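Local coordinates for probable zinc protease (Pseudomonas aeruginosa, PDB 4NNZ), which probably acts as a zinc-dependent metallopeptidase of the M16 family, forming one subunit of the heterodimeric protease PA0371-PA0372, at residues 34-40 against 85-91; 104-108 against 209-213; 183-189 against 214-220; 222-227 against 305-309. All blocks are in the same frame, centred on the assembly; numbering follows the deposited sequence.

Contact 1 of 4, residues 34-40 against 85-91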
loop_
_atom_site.group_PDB
_atom_site.type_symbol
_atom_site.label_atom_id
_atom_site.label_comp_id
_atom_site.label_asym_id
_atom_site.label_seq_id
_atom_site.Cartn_x
_atom_site.Cartn_y
_atom_site.Cartn_z
ATOM N N TRP A 34 5.277 -5.278 25.213
ATOM C CA TRP A 34 4.590 -5.048 23.958
ATOM C C TRP A 34 4.884 -3.683 23.411
ATOM O O TRP A 34 4.603 -2.707 24.027
ATOM C CB TRP A 34 3.096 -5.150 24.172
ATOM C CG TRP A 34 2.639 -6.484 24.517
ATOM C CD1 TRP A 34 2.881 -7.135 25.647
ATOM C CD2 TRP A 34 1.868 -7.355 23.713
ATOM N NE1 TRP A 34 2.326 -8.343 25.619
ATOM C CE2 TRP A 34 1.694 -8.511 24.430
ATOM C CE3 TRP A 34 1.318 -7.268 22.448
ATOM C CZ2 TRP A 34 0.993 -9.564 23.944
ATOM C CZ3 TRP A 34 0.638 -8.299 21.971
ATOM C CH2 TRP A 34 0.477 -9.442 22.703
ATOM N N TYR A 35 5.433 -3.630 22.217
ATOM C CA TYR A 35 5.763 -2.390 21.576
ATOM C C TYR A 35 4.750 -2.134 20.504
ATOM O O TYR A 35 4.388 -3.019 19.808
ATOM C CB TYR A 35 7.106 -2.483 20.915
ATOM C CG TYR A 35 8.300 -2.475 21.813
ATOM C CD1 TYR A 35 8.821 -1.306 22.306
ATOM C CD2 TYR A 35 8.940 -3.640 22.125
ATOM C CE1 TYR A 35 9.926 -1.311 23.109
ATOM C CE2 TYR A 35 10.044 -3.651 22.921
ATOM C CZ TYR A 35 10.533 -2.483 23.407
ATOM O OH TYR A 35 11.628 -2.540 24.194
ATOM N N ARG A 36 4.285 -0.914 20.368
ATOM C CA ARG A 36 3.323 -0.608 19.348
ATOM C C ARG A 36 3.960 -0.264 18.025
ATOM O O ARG A 36 3.899 0.839 17.567
ATOM C CB ARG A 36 2.441 0.513 19.813
ATOM C CG ARG A 36 1.664 0.200 21.043
ATOM C CD ARG A 36 0.989 1.435 21.550
ATOM N NE ARG A 36 1.344 1.690 22.922
ATOM C CZ ARG A 36 1.847 2.823 23.355
ATOM N NH1 ARG A 36 2.063 3.815 22.527
ATOM N NH2 ARG A 36 2.134 2.962 24.614
ATOM N N ILE A 37 4.587 -1.230 17.419
ATOM C CA ILE A 37 5.096 -1.037 16.118
ATOM C C ILE A 37 4.822 -2.320 15.365
ATOM O O ILE A 37 4.747 -3.356 15.943
ATOM C CB ILE A 37 6.561 -0.604 16.173
ATOM C CG1 ILE A 37 7.083 -0.323 14.785
ATOM C CG2 ILE A 37 7.384 -1.604 16.917
ATOM C CD1 ILE A 37 6.267 0.675 14.041
ATOM N N GLY A 38 4.604 -2.225 14.080
ATOM C CA GLY A 38 4.099 -3.338 13.349
ATOM C C GLY A 38 4.340 -3.081 11.910
ATOM O O GLY A 38 4.842 -2.054 11.581
ATOM N N SER A 39 3.950 -4.012 11.070
ATOM C CA SER A 39 3.991 -3.840 9.653
ATOM C C SER A 39 3.054 -2.806 9.077
ATOM O O SER A 39 3.296 -2.331 8.029
ATOM C CB SER A 39 3.894 -5.166 8.924
ATOM O OG SER A 39 2.787 -5.892 9.317
ATOM N N SER A 40 1.981 -2.478 9.754
ATOM C CA SER A 40 1.075 -1.468 9.266
ATOM C C SER A 40 1.646 -0.065 9.386
ATOM O O SER A 40 1.144 0.845 8.818
ATOM C CB SER A 40 -0.314 -1.594 9.867
ATOM O OG SER A 40 -0.317 -1.526 11.255
ATOM N N THR A 85 3.515 -8.727 14.459
ATOM C CA THR A 85 2.315 -8.790 13.679
ATOM C C THR A 85 2.150 -7.470 13.006
ATOM O O THR A 85 3.047 -6.703 12.965
ATOM C CB THR A 85 1.097 -9.063 14.540
ATOM O OG1 THR A 85 0.773 -7.911 15.286
ATOM C CG2 THR A 85 1.371 -10.115 15.488
ATOM N N ASP A 86 0.987 -7.228 12.461
ATOM C CA ASP A 86 0.722 -5.981 11.809
ATOM C C ASP A 86 0.763 -4.826 12.752
ATOM O O ASP A 86 1.342 -3.820 12.474
ATOM C CB ASP A 86 -0.635 -6.047 11.149
ATOM C CG ASP A 86 -0.710 -7.112 10.089
ATOM O OD1 ASP A 86 0.308 -7.735 9.794
ATOM O OD2 ASP A 86 -1.770 -7.342 9.532
ATOM N N ASP A 87 0.112 -4.978 13.881
ATOM C CA ASP A 87 0.037 -3.924 14.845
ATOM C C ASP A 87 0.978 -3.944 16.013
ATOM O O ASP A 87 1.058 -2.973 16.700
ATOM C CB ASP A 87 -1.384 -3.784 15.342
ATOM C CG ASP A 87 -2.288 -3.214 14.311
ATOM O OD1 ASP A 87 -1.796 -2.500 13.457
ATOM O OD2 ASP A 87 -3.473 -3.482 14.326
ATOM N N TYR A 88 1.686 -5.019 16.247
ATOM C CA TYR A 88 2.542 -5.043 17.396
ATOM C C TYR A 88 3.716 -5.984 17.331
ATOM O O TYR A 88 3.796 -6.847 16.515
ATOM C CB TYR A 88 1.726 -5.300 18.646
ATOM C CG TYR A 88 0.924 -6.522 18.559
ATOM C CD1 TYR A 88 1.475 -7.731 18.796
ATOM C CD2 TYR A 88 -0.372 -6.471 18.189
ATOM C CE1 TYR A 88 0.735 -8.865 18.688
ATOM C CE2 TYR A 88 -1.125 -7.595 18.092
ATOM C CZ TYR A 88 -0.563 -8.785 18.350
ATOM O OH TYR A 88 -1.291 -9.900 18.236
ATOM N N THR A 89 4.651 -5.754 18.222
ATOM C CA THR A 89 5.752 -6.636 18.466
ATOM C C THR A 89 5.844 -6.942 19.921
ATOM O O THR A 89 5.947 -6.059 20.702
ATOM C CB THR A 89 7.018 -5.940 18.109
ATOM O OG1 THR A 89 6.861 -5.419 16.805
ATOM C CG2 THR A 89 8.169 -6.877 18.152
ATOM N N ALA A 90 5.824 -8.201 20.284
ATOM C CA ALA A 90 5.836 -8.564 21.676
ATOM C C ALA A 90 6.919 -9.522 22.095
ATOM O O ALA A 90 7.138 -10.494 21.470
ATOM C CB ALA A 90 4.488 -9.100 22.070
ATOM N N TYR A 91 7.566 -9.244 23.206
ATOM C CA TYR A 91 8.534 -10.152 23.751
ATOM C C TYR A 91 8.053 -10.608 25.100
ATOM O O TYR A 91 7.702 -9.816 25.911
ATOM C CB TYR A 91 9.880 -9.486 23.890
ATOM C CG TYR A 91 10.438 -8.854 22.659
ATOM C CD1 TYR A 91 9.969 -7.662 22.208
ATOM C CD2 TYR A 91 11.461 -9.432 21.979
ATOM C CE1 TYR A 91 10.490 -7.075 21.098
ATOM C CE2 TYR A 91 11.989 -8.849 20.867
ATOM C CZ TYR A 91 11.494 -7.670 20.439
ATOM O OH TYR A 91 12.010 -7.087 19.340
#
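T85 opens the turn as an ST motif: its OG1 accepts the N-H of Y88 at 3.2 Å, while its carbonyl O takes a weak bond from S39 N at 3.4 Å. At D86 the backbone O accepts S40 N (3.1 Å), and G38 CA lies 2.9 Å from this same O, so a side chain at position 38 would collide. D87 OD1 lies 2.8 Å from S40 OG, which is also 3.1 Å from D86 O; serine suits because its CB points toward the turn. OD2 of D87 bonds the hydroxyl of Y158 and the backbone N of R306. The Y88 ring meets the W34 indole obliquely (Y88 CD1 to W34 CZ3, 3.3 Å). From T89 on the segments form antiparallel strands. T89 and Y35 are a hydrogen-bonded pair, with Y35 N to T89 O at 2.9 Å and T89 N to Y35 O at 3.2 Å. A90 pairs with W34 without such bonds, its small CB making a CH-pi contact 3.6 Å from the centroid of the six-membered indole ring. Y91 CE1 reaches Y35 CE2 at 3.9 Å. Strands 28-35 and 89-96 adjoin in the six-stranded sheet; helix 367-379 touches W34 and Y88, helix 100-112 Y35 and Y91.

Contact 2 of 4, residues 104-108 against 209-213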
loop_
_atom_site.group_PDB
_atom_site.type_symbol
_atom_site.label_atom_id
_atom_site.label_comp_id
_atom_site.label_asym_id
_atom_site.label_seq_id
_atom_site.Cartn_x
_atom_site.Cartn_y
_atom_site.Cartn_z
ATOM N N LEU A 104 13.368 -8.641 33.909
ATOM C CA LEU A 104 13.072 -7.258 33.639
ATOM C C LEU A 104 14.298 -6.501 33.254
ATOM O O LEU A 104 14.217 -5.562 32.542
ATOM C CB LEU A 104 12.466 -6.589 34.840
ATOM C CG LEU A 104 11.103 -6.986 35.321
ATOM C CD1 LEU A 104 10.730 -6.066 36.442
ATOM C CD2 LEU A 104 10.081 -6.882 34.223
ATOM N N GLU A 105 15.431 -6.893 33.784
ATOM C CA GLU A 105 16.650 -6.174 33.539
ATOM C C GLU A 105 17.081 -6.328 32.116
ATOM O O GLU A 105 17.702 -5.445 31.572
ATOM C CB GLU A 105 17.754 -6.639 34.485
ATOM C CG GLU A 105 19.167 -6.279 34.061
ATOM C CD GLU A 105 20.208 -6.658 35.086
ATOM O OE1 GLU A 105 20.641 -7.823 35.106
ATOM O OE2 GLU A 105 20.606 -5.792 35.881
ATOM N N MET A 106 16.776 -7.458 31.516
ATOM C CA MET A 106 17.263 -7.727 30.197
ATOM C C MET A 106 16.263 -7.347 29.135
ATOM O O MET A 106 16.596 -7.287 27.987
ATOM C CB MET A 106 17.727 -9.155 30.088
ATOM C CG MET A 106 16.676 -10.125 29.659
ATOM S SD MET A 106 17.269 -11.816 29.750
ATOM C CE MET A 106 16.321 -12.481 28.391
ATOM N N GLU A 107 15.044 -7.057 29.538
ATOM C CA GLU A 107 14.055 -6.531 28.638
ATOM C C GLU A 107 14.284 -5.048 28.522
ATOM O O GLU A 107 14.095 -4.458 27.493
ATOM C CB GLU A 107 12.671 -6.792 29.195
ATOM C CG GLU A 107 11.660 -7.435 28.258
ATOM C CD GLU A 107 12.226 -7.934 26.956
ATOM O OE1 GLU A 107 12.465 -7.118 26.075
ATOM O OE2 GLU A 107 12.432 -9.135 26.805
ATOM N N ALA A 108 14.702 -4.465 29.625
ATOM C CA ALA A 108 15.119 -3.095 29.722
ATOM C C ALA A 108 16.340 -2.862 28.910
ATOM O O ALA A 108 16.529 -1.800 28.406
ATOM C CB ALA A 108 15.360 -2.718 31.155
ATOM N N ARG A 209 13.488 0.749 38.599
ATOM C CA ARG A 209 14.856 0.411 38.735
ATOM C C ARG A 209 15.460 0.145 37.393
ATOM O O ARG A 209 16.539 0.590 37.105
ATOM C CB ARG A 209 14.958 -0.832 39.586
ATOM C CG ARG A 209 16.362 -1.359 39.757
ATOM C CD ARG A 209 16.400 -2.475 40.773
ATOM N NE ARG A 209 17.607 -2.467 41.574
ATOM C CZ ARG A 209 18.808 -2.727 41.083
ATOM N NH1 ARG A 209 18.931 -3.014 39.798
ATOM N NH2 ARG A 209 19.881 -2.708 41.871
ATOM N N TYR A 210 14.784 -0.641 36.579
ATOM C CA TYR A 210 15.364 -1.031 35.318
ATOM C C TYR A 210 14.973 -0.183 34.130
ATOM O O TYR A 210 15.764 0.024 33.241
ATOM C CB TYR A 210 15.075 -2.498 35.044
ATOM C CG TYR A 210 15.745 -3.433 35.997
ATOM C CD1 TYR A 210 17.036 -3.835 35.804
ATOM C CD2 TYR A 210 15.079 -3.915 37.090
ATOM C CE1 TYR A 210 17.642 -4.691 36.672
ATOM C CE2 TYR A 210 15.689 -4.765 37.973
ATOM C CZ TYR A 210 16.971 -5.145 37.752
ATOM O OH TYR A 210 17.584 -5.988 38.622
ATOM N N PHE A 211 13.735 0.269 34.100
ATOM C CA PHE A 211 13.254 1.044 32.979
ATOM C C PHE A 211 13.259 2.546 33.201
ATOM O O PHE A 211 13.247 3.312 32.265
ATOM C CB PHE A 211 11.841 0.606 32.623
ATOM C CG PHE A 211 11.748 -0.781 32.094
ATOM C CD1 PHE A 211 12.184 -1.074 30.843
ATOM C CD2 PHE A 211 11.203 -1.782 32.843
ATOM C CE1 PHE A 211 12.097 -2.344 30.346
ATOM C CE2 PHE A 211 11.111 -3.057 32.355
ATOM C CZ PHE A 211 11.561 -3.336 31.105
ATOM N N GLY A 212 13.290 2.967 34.445
ATOM C CA GLY A 212 13.016 4.337 34.804
ATOM C C GLY A 212 13.978 5.291 34.175
ATOM O O GLY A 212 13.654 6.408 33.863
ATOM N N GLU A 213 15.178 4.794 34.024
ATOM C CA GLU A 213 16.322 5.487 33.503
ATOM C C GLU A 213 16.142 5.890 32.071
ATOM O O GLU A 213 16.701 6.856 31.623
ATOM C CB GLU A 213 17.566 4.613 33.637
ATOM C CG GLU A 213 17.313 3.120 33.838
ATOM C CD GLU A 213 17.457 2.694 35.278
ATOM O OE1 GLU A 213 18.567 2.818 35.824
ATOM O OE2 GLU A 213 16.462 2.235 35.868
#
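Two helices lying on one face of the six-stranded sheet of an M16 alpha/beta domain meet here: helix 100-112 and the C-terminal part of helix 200-211. The junction is apolar, and the backbones come close, with E105 CA to Y210 CA at 5.6 Å and A108 CA to F211 CA also at 5.6 Å, the latter approach allowed by the small alanine. A108 is central. Its methyl group sits over the F211 ring in a CH-pi contact, CB to ring centroid 3.8 Å, and also meets Y210 CB at 3.9 Å from A108 CB; the methyl fits between the two helices at this close approach. L104, one turn earlier, adds a branched aliphatic side chain, with CD2 4.4 Å from F211 CE2 and CB 4.4 Å from Y210 CD2. The two aromatic residues divide the work. F211, wholly apolar, is buried between the helix and the sheet, whereas Y210 is partly exposed, where a phenol is tolerated. E107 turns its carboxylate away from this junction to a salt bridge with R110. Beneath the helix pair, L104 and F211 both rest on L192 of strand 190-196, L104 also reaches S31 of strand 28-35, and F211 packs on M111 farther along helix 100-112.

Contact 3 of 4, residues 183-189 against 214-220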
loop_
_atom_site.group_PDB
_atom_site.type_symbol
_atom_site.label_atom_id
_atom_site.label_comp_id
_atom_site.label_asym_id
_atom_site.label_seq_id
_atom_site.Cartn_x
_atom_site.Cartn_y
_atom_site.Cartn_z
ATOM N N SER A 183 13.277 5.108 16.362
ATOM C CA SER A 183 11.993 5.722 16.258
ATOM C C SER A 183 10.930 5.136 17.120
ATOM O O SER A 183 10.142 5.841 17.649
ATOM C CB SER A 183 11.548 5.736 14.822
ATOM O OG SER A 183 12.650 5.951 14.006
ATOM N N TRP A 184 10.871 3.828 17.194
ATOM C CA TRP A 184 9.710 3.166 17.731
ATOM C C TRP A 184 9.878 2.373 18.988
ATOM O O TRP A 184 8.923 2.121 19.665
ATOM C CB TRP A 184 9.121 2.255 16.687
ATOM C CG TRP A 184 8.677 2.908 15.485
ATOM C CD1 TRP A 184 9.232 2.812 14.288
ATOM C CD2 TRP A 184 7.531 3.723 15.330
ATOM N NE1 TRP A 184 8.537 3.525 13.388
ATOM C CE2 TRP A 184 7.476 4.094 14.015
ATOM C CE3 TRP A 184 6.553 4.182 16.185
ATOM C CZ2 TRP A 184 6.502 4.884 13.531
ATOM C CZ3 TRP A 184 5.598 4.967 15.700
ATOM C CH2 TRP A 184 5.575 5.320 14.399
ATOM N N TYR A 185 11.077 1.932 19.273
ATOM C CA TYR A 185 11.291 1.156 20.459
ATOM C C TYR A 185 11.544 2.081 21.602
ATOM O O TYR A 185 12.650 2.289 22.001
ATOM C CB TYR A 185 12.451 0.214 20.257
ATOM C CG TYR A 185 12.050 -1.116 19.734
ATOM C CD1 TYR A 185 11.391 -1.243 18.536
ATOM C CD2 TYR A 185 12.329 -2.246 20.428
ATOM C CE1 TYR A 185 11.013 -2.467 18.058
ATOM C CE2 TYR A 185 11.958 -3.467 19.951
ATOM C CZ TYR A 185 11.301 -3.564 18.772
ATOM O OH TYR A 185 10.947 -4.778 18.330
ATOM N N ALA A 186 10.498 2.669 22.101
ATOM C CA ALA A 186 10.641 3.641 23.117
ATOM C C ALA A 186 9.642 3.381 24.211
ATOM O O ALA A 186 8.597 2.833 23.974
ATOM C CB ALA A 186 10.453 5.007 22.541
ATOM N N PRO A 187 9.933 3.860 25.412
ATOM C CA PRO A 187 9.147 3.573 26.599
ATOM C C PRO A 187 7.750 4.052 26.460
ATOM O O PRO A 187 6.853 3.421 26.925
ATOM C CB PRO A 187 9.856 4.367 27.664
ATOM C CG PRO A 187 11.214 4.636 27.126
ATOM C CD PRO A 187 11.328 4.065 25.767
ATOM N N ASN A 188 7.571 5.148 25.771
ATOM C CA ASN A 188 6.265 5.691 25.587
ATOM C C ASN A 188 5.563 5.035 24.428
ATOM O O ASN A 188 4.457 5.370 24.110
ATOM C CB ASN A 188 6.307 7.194 25.449
ATOM C CG ASN A 188 7.356 7.671 24.487
ATOM O OD1 ASN A 188 8.526 7.474 24.695
ATOM N ND2 ASN A 188 6.929 8.331 23.450
ATOM N N ASN A 189 6.224 4.083 23.800
ATOM C CA ASN A 189 5.589 3.248 22.813
ATOM C C ASN A 189 5.375 1.837 23.273
ATOM O O ASN A 189 5.105 0.993 22.492
ATOM C CB ASN A 189 6.371 3.252 21.521
ATOM C CG ASN A 189 5.512 2.969 20.337
ATOM O OD1 ASN A 189 4.365 3.316 20.314
ATOM N ND2 ASN A 189 6.059 2.321 19.364
ATOM N N ILE A 214 15.434 5.058 31.341
ATOM C CA ILE A 214 15.286 5.215 29.923
ATOM C C ILE A 214 14.392 6.377 29.618
ATOM O O ILE A 214 13.307 6.497 30.125
ATOM C CB ILE A 214 14.716 3.946 29.301
ATOM C CG1 ILE A 214 15.379 2.728 29.923
ATOM C CG2 ILE A 214 14.865 3.996 27.804
ATOM C CD1 ILE A 214 15.513 1.514 29.042
ATOM N N PRO A 215 14.951 7.269 28.702
ATOM C CA PRO A 215 14.155 8.475 28.502
ATOM C C PRO A 215 13.143 8.417 27.399
ATOM O O PRO A 215 13.298 7.686 26.467
ATOM C CB PRO A 215 15.191 9.491 28.156
ATOM C CG PRO A 215 16.054 8.775 27.249
ATOM C CD PRO A 215 16.233 7.451 27.857
ATOM N N TRP A 216 12.121 9.227 27.519
ATOM C CA TRP A 216 11.063 9.359 26.568
ATOM C C TRP A 216 11.620 9.877 25.269
ATOM O O TRP A 216 12.539 10.645 25.268
ATOM C CB TRP A 216 10.146 10.371 27.179
ATOM C CG TRP A 216 8.932 10.673 26.517
ATOM C CD1 TRP A 216 7.745 10.170 26.787
ATOM C CD2 TRP A 216 8.741 11.650 25.515
ATOM N NE1 TRP A 216 6.807 10.716 25.990
ATOM C CE2 TRP A 216 7.404 11.643 25.194
ATOM C CE3 TRP A 216 9.581 12.516 24.843
ATOM C CZ2 TRP A 216 6.880 12.449 24.235
ATOM C CZ3 TRP A 216 9.072 13.300 23.911
ATOM C CH2 TRP A 216 7.731 13.273 23.603
ATOM N N ARG A 217 11.090 9.410 24.156
ATOM C CA ARG A 217 11.541 9.811 22.846
ATOM C C ARG A 217 10.340 10.218 22.043
ATOM O O ARG A 217 9.349 9.566 22.127
ATOM C CB ARG A 217 12.194 8.646 22.120
ATOM C CG ARG A 217 13.388 8.008 22.785
ATOM C CD ARG A 217 14.291 7.307 21.784
ATOM N NE ARG A 217 13.980 5.895 21.603
ATOM C CZ ARG A 217 14.156 4.961 22.530
ATOM N NH1 ARG A 217 13.319 4.894 23.553
ATOM N NH2 ARG A 217 15.162 4.092 22.438
ATOM N N GLN A 218 10.437 11.277 21.249
ATOM C CA GLN A 218 9.350 11.682 20.400
ATOM C C GLN A 218 9.112 10.642 19.349
ATOM O O GLN A 218 10.023 10.066 18.816
ATOM C CB GLN A 218 9.641 13.013 19.747
ATOM C CG GLN A 218 8.545 13.487 18.831
ATOM C CD GLN A 218 7.525 14.312 19.544
ATOM O OE1 GLN A 218 6.342 14.107 19.392
ATOM N NE2 GLN A 218 7.981 15.251 20.326
ATOM N N LEU A 219 7.862 10.405 19.064
ATOM C CA LEU A 219 7.513 9.324 18.232
ATOM C C LEU A 219 7.121 9.879 16.925
ATOM O O LEU A 219 6.753 11.008 16.822
ATOM C CB LEU A 219 6.345 8.570 18.825
ATOM C CG LEU A 219 6.589 7.197 19.374
ATOM C CD1 LEU A 219 7.884 7.175 20.118
ATOM C CD2 LEU A 219 5.463 6.836 20.299
ATOM N N PRO A 220 7.128 9.051 15.912
ATOM C CA PRO A 220 6.557 9.430 14.643
ATOM C C PRO A 220 5.069 9.395 14.740
ATOM O O PRO A 220 4.543 8.909 15.706
ATOM C CB PRO A 220 7.050 8.357 13.722
ATOM C CG PRO A 220 8.332 7.969 14.296
ATOM C CD PRO A 220 8.118 7.993 15.752
#
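The carboxamide of N188 grips the backbone of R217 at both ends: R217 N donates to N188 OD1 at 3.3 Å, and N188 ND2 donates to R217 O at 3.0 Å. Asparagine suits this place because one planar group offers an acceptor and a donor side by side. R217 answers with its own side chain, whose guanidinium has Y185 O and A186 N over one face; NH1 is 3.1 Å from Y185 O, though too poorly angled for a hydrogen bond, and the NE of R217 donates instead to the carbonyl of E182. Within the first segment, N189 ND2 bonds W184 O at 2.9 Å, steadying the chain where helix 174-184 ends in an inverse gamma turn at Y185. Packing surrounds this polar centre. One face of the W216 indole covers the N188 amide, with CD1 3.4 Å from N188 CG, and P187 CG touches I214 CG2 at 3.8 Å. L219 CD1 lies 4.1 Å from A186 CB. P220 lies over one face of the W184 indole in a CH-pi contact, its CD 3.9 Å from the six-membered ring centroid; proline has no N-H to satisfy there. Side-chain-to-backbone bonds and proline-aromatic packing thus fix 214-220, which has no regular secondary structure, against the helix end.

Contact 4 of 4, residues 222-227 against 305-309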
loop_
_atom_site.group_PDB
_atom_site.type_symbol
_atom_site.label_atom_id
_atom_site.label_comp_id
_atom_site.label_asym_id
_atom_site.label_seq_id
_atom_site.Cartn_x
_atom_site.Cartn_y
_atom_site.Cartn_z
ATOM N N ALA A 222 1.424 8.184 14.275
ATOM C CA ALA A 222 0.842 6.893 14.040
ATOM C C ALA A 222 -0.636 6.995 13.783
ATOM O O ALA A 222 -1.359 7.475 14.598
ATOM C CB ALA A 222 1.097 6.010 15.236
ATOM N N ARG A 223 -1.073 6.498 12.650
ATOM C CA ARG A 223 -2.460 6.556 12.293
ATOM C C ARG A 223 -3.121 5.204 12.214
ATOM O O ARG A 223 -2.562 4.298 11.700
ATOM C CB ARG A 223 -2.580 7.266 10.963
ATOM C CG ARG A 223 -1.843 8.574 10.890
ATOM C CD ARG A 223 -2.779 9.720 11.142
ATOM N NE ARG A 223 -2.166 10.998 10.879
ATOM C CZ ARG A 223 -1.550 11.707 11.799
ATOM N NH1 ARG A 223 -1.468 11.240 13.009
ATOM N NH2 ARG A 223 -1.020 12.863 11.517
ATOM N N LYS A 224 -4.343 5.086 12.692
ATOM C CA LYS A 224 -5.042 3.822 12.690
ATOM C C LYS A 224 -5.143 3.433 11.263
ATOM O O LYS A 224 -5.369 4.288 10.455
ATOM C CB LYS A 224 -6.470 4.020 13.158
ATOM C CG LYS A 224 -6.720 3.892 14.633
ATOM C CD LYS A 224 -8.182 4.095 14.937
ATOM C CE LYS A 224 -8.390 4.887 16.202
ATOM N NZ LYS A 224 -9.182 4.134 17.191
ATOM N N PRO A 225 -5.056 2.158 10.932
ATOM C CA PRO A 225 -5.166 1.752 9.547
ATOM C C PRO A 225 -6.598 1.580 9.119
ATOM O O PRO A 225 -7.127 0.510 9.152
ATOM C CB PRO A 225 -4.453 0.417 9.518
ATOM C CG PRO A 225 -3.745 0.308 10.783
ATOM C CD PRO A 225 -4.528 1.076 11.753
ATOM N N LEU A 226 -7.210 2.684 8.757
ATOM C CA LEU A 226 -8.525 2.729 8.189
ATOM C C LEU A 226 -8.520 2.418 6.736
ATOM O O LEU A 226 -7.615 2.733 6.029
ATOM C CB LEU A 226 -9.111 4.107 8.355
ATOM C CG LEU A 226 -8.926 4.678 9.725
ATOM C CD1 LEU A 226 -9.635 5.990 9.751
ATOM C CD2 LEU A 226 -9.523 3.738 10.728
ATOM N N GLU A 227 -9.608 1.866 6.287
ATOM C CA GLU A 227 -9.722 1.373 4.964
ATOM C C GLU A 227 -10.976 1.989 4.409
ATOM O O GLU A 227 -11.734 2.551 5.139
ATOM C CB GLU A 227 -9.817 -0.137 5.014
ATOM C CG GLU A 227 -9.868 -0.772 3.668
ATOM C CD GLU A 227 -8.685 -0.374 2.842
ATOM O OE1 GLU A 227 -7.570 -0.535 3.329
ATOM O OE2 GLU A 227 -8.870 0.114 1.731
ATOM N N ASN A 305 -8.460 -5.276 16.220
ATOM C CA ASN A 305 -7.480 -4.482 15.500
ATOM C C ASN A 305 -7.355 -3.030 15.908
ATOM O O ASN A 305 -8.251 -2.422 16.397
ATOM C CB ASN A 305 -7.726 -4.558 14.001
ATOM C CG ASN A 305 -7.260 -5.843 13.398
ATOM O OD1 ASN A 305 -6.214 -6.354 13.734
ATOM N ND2 ASN A 305 -8.026 -6.358 12.494
ATOM N N ARG A 306 -6.206 -2.488 15.626
ATOM C CA ARG A 306 -5.912 -1.109 15.806
ATOM C C ARG A 306 -6.828 -0.302 14.948
ATOM O O ARG A 306 -7.305 0.722 15.331
ATOM C CB ARG A 306 -4.535 -0.916 15.264
ATOM C CG ARG A 306 -3.664 0.102 15.897
ATOM C CD ARG A 306 -2.359 0.043 15.158
ATOM N NE ARG A 306 -1.852 1.354 14.907
ATOM C CZ ARG A 306 -1.290 1.761 13.791
ATOM N NH1 ARG A 306 -1.146 0.981 12.763
ATOM N NH2 ARG A 306 -0.875 2.988 13.726
ATOM N N GLY A 307 -7.013 -0.764 13.739
ATOM C CA GLY A 307 -7.891 -0.159 12.792
ATOM C C GLY A 307 -8.951 -1.127 12.353
ATOM O O GLY A 307 -9.418 -1.907 13.104
ATOM N N ASP A 308 -9.249 -1.097 11.078
ATOM C CA ASP A 308 -10.258 -1.908 10.448
ATOM C C ASP A 308 -9.864 -3.349 10.249
ATOM O O ASP A 308 -8.767 -3.716 10.498
ATOM C CB ASP A 308 -10.625 -1.311 9.114
ATOM C CG ASP A 308 -11.461 -0.110 9.249
ATOM O OD1 ASP A 308 -12.137 0.029 10.260
ATOM O OD2 ASP A 308 -11.452 0.704 8.341
ATOM N N SER A 309 -10.791 -4.145 9.773
ATOM C CA SER A 309 -10.640 -5.562 9.759
ATOM C C SER A 309 -11.338 -6.238 8.607
ATOM O O SER A 309 -11.919 -5.618 7.783
ATOM C CB SER A 309 -11.098 -6.148 11.078
ATOM O OG SER A 309 -10.753 -7.494 11.149
#
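R306 reaches across the 222-225 backbone yet makes no hydrogen bond to it. Its guanidinium has P225 CD and K224 N over one face, with R306 NH1 3.3 Å from P225 CG and R306 NH2 2.9 Å from R223 O, the latter at too poor an angle. The long side chain suits this span from its own loop, and its charge is met by Y41 in a cation-pi pair. Two genuine hydrogen bonds follow along the chain. P225, the centre of an inverse gamma turn, presents its carbonyl so that D308 N reaches P225 O at 3.3 Å. D308 CB points toward 222-227, so D308 OD2 can receive E227 N at 3.0 Å while OD1 binds S258. G307 fits because a CB there would fall 2.4 Å from P225 O. Charged ends point elsewhere: K224 NZ to the carbonyl of G257, the carboxylate of E227 to the backbone N-H groups of A155 and S156, and R223 to a salt bridge with D176 of the second subunit. Segment 222-227 belongs to the long connection from helix 200-211 to strand 233-240, an outermost strand of the five-stranded sheet, and 305-309 to the loop joining strands 294-301 and 309-317 of that sheet.

In the fold
Contacts 1 and 2 are buried and belong to the six-stranded sheet and its helices: contact 1 joins two strands by backbone bonds, contact 2 two helices by apolar packing alone. Contacts 3 and 4, partly buried, secure the connection from helix 200-211 toward the five-stranded sheet; contact 3 sets an asparagine side chain on backbone, contact 4 mixes one backbone-backbone with one side-chain-to-backbone bond. Contact 1 is the hub, touching contact 2 through Y91 and E107, contact 3 through Y91 OH and Y185 OH (2.7 Å), and contact 4 through D87 OD2 and R306 N (3.2 Å). Contacts 2 and 3 also touch, A108 O to I214 CD1 at 3.5 Å. Only contact 4 meets the second subunit.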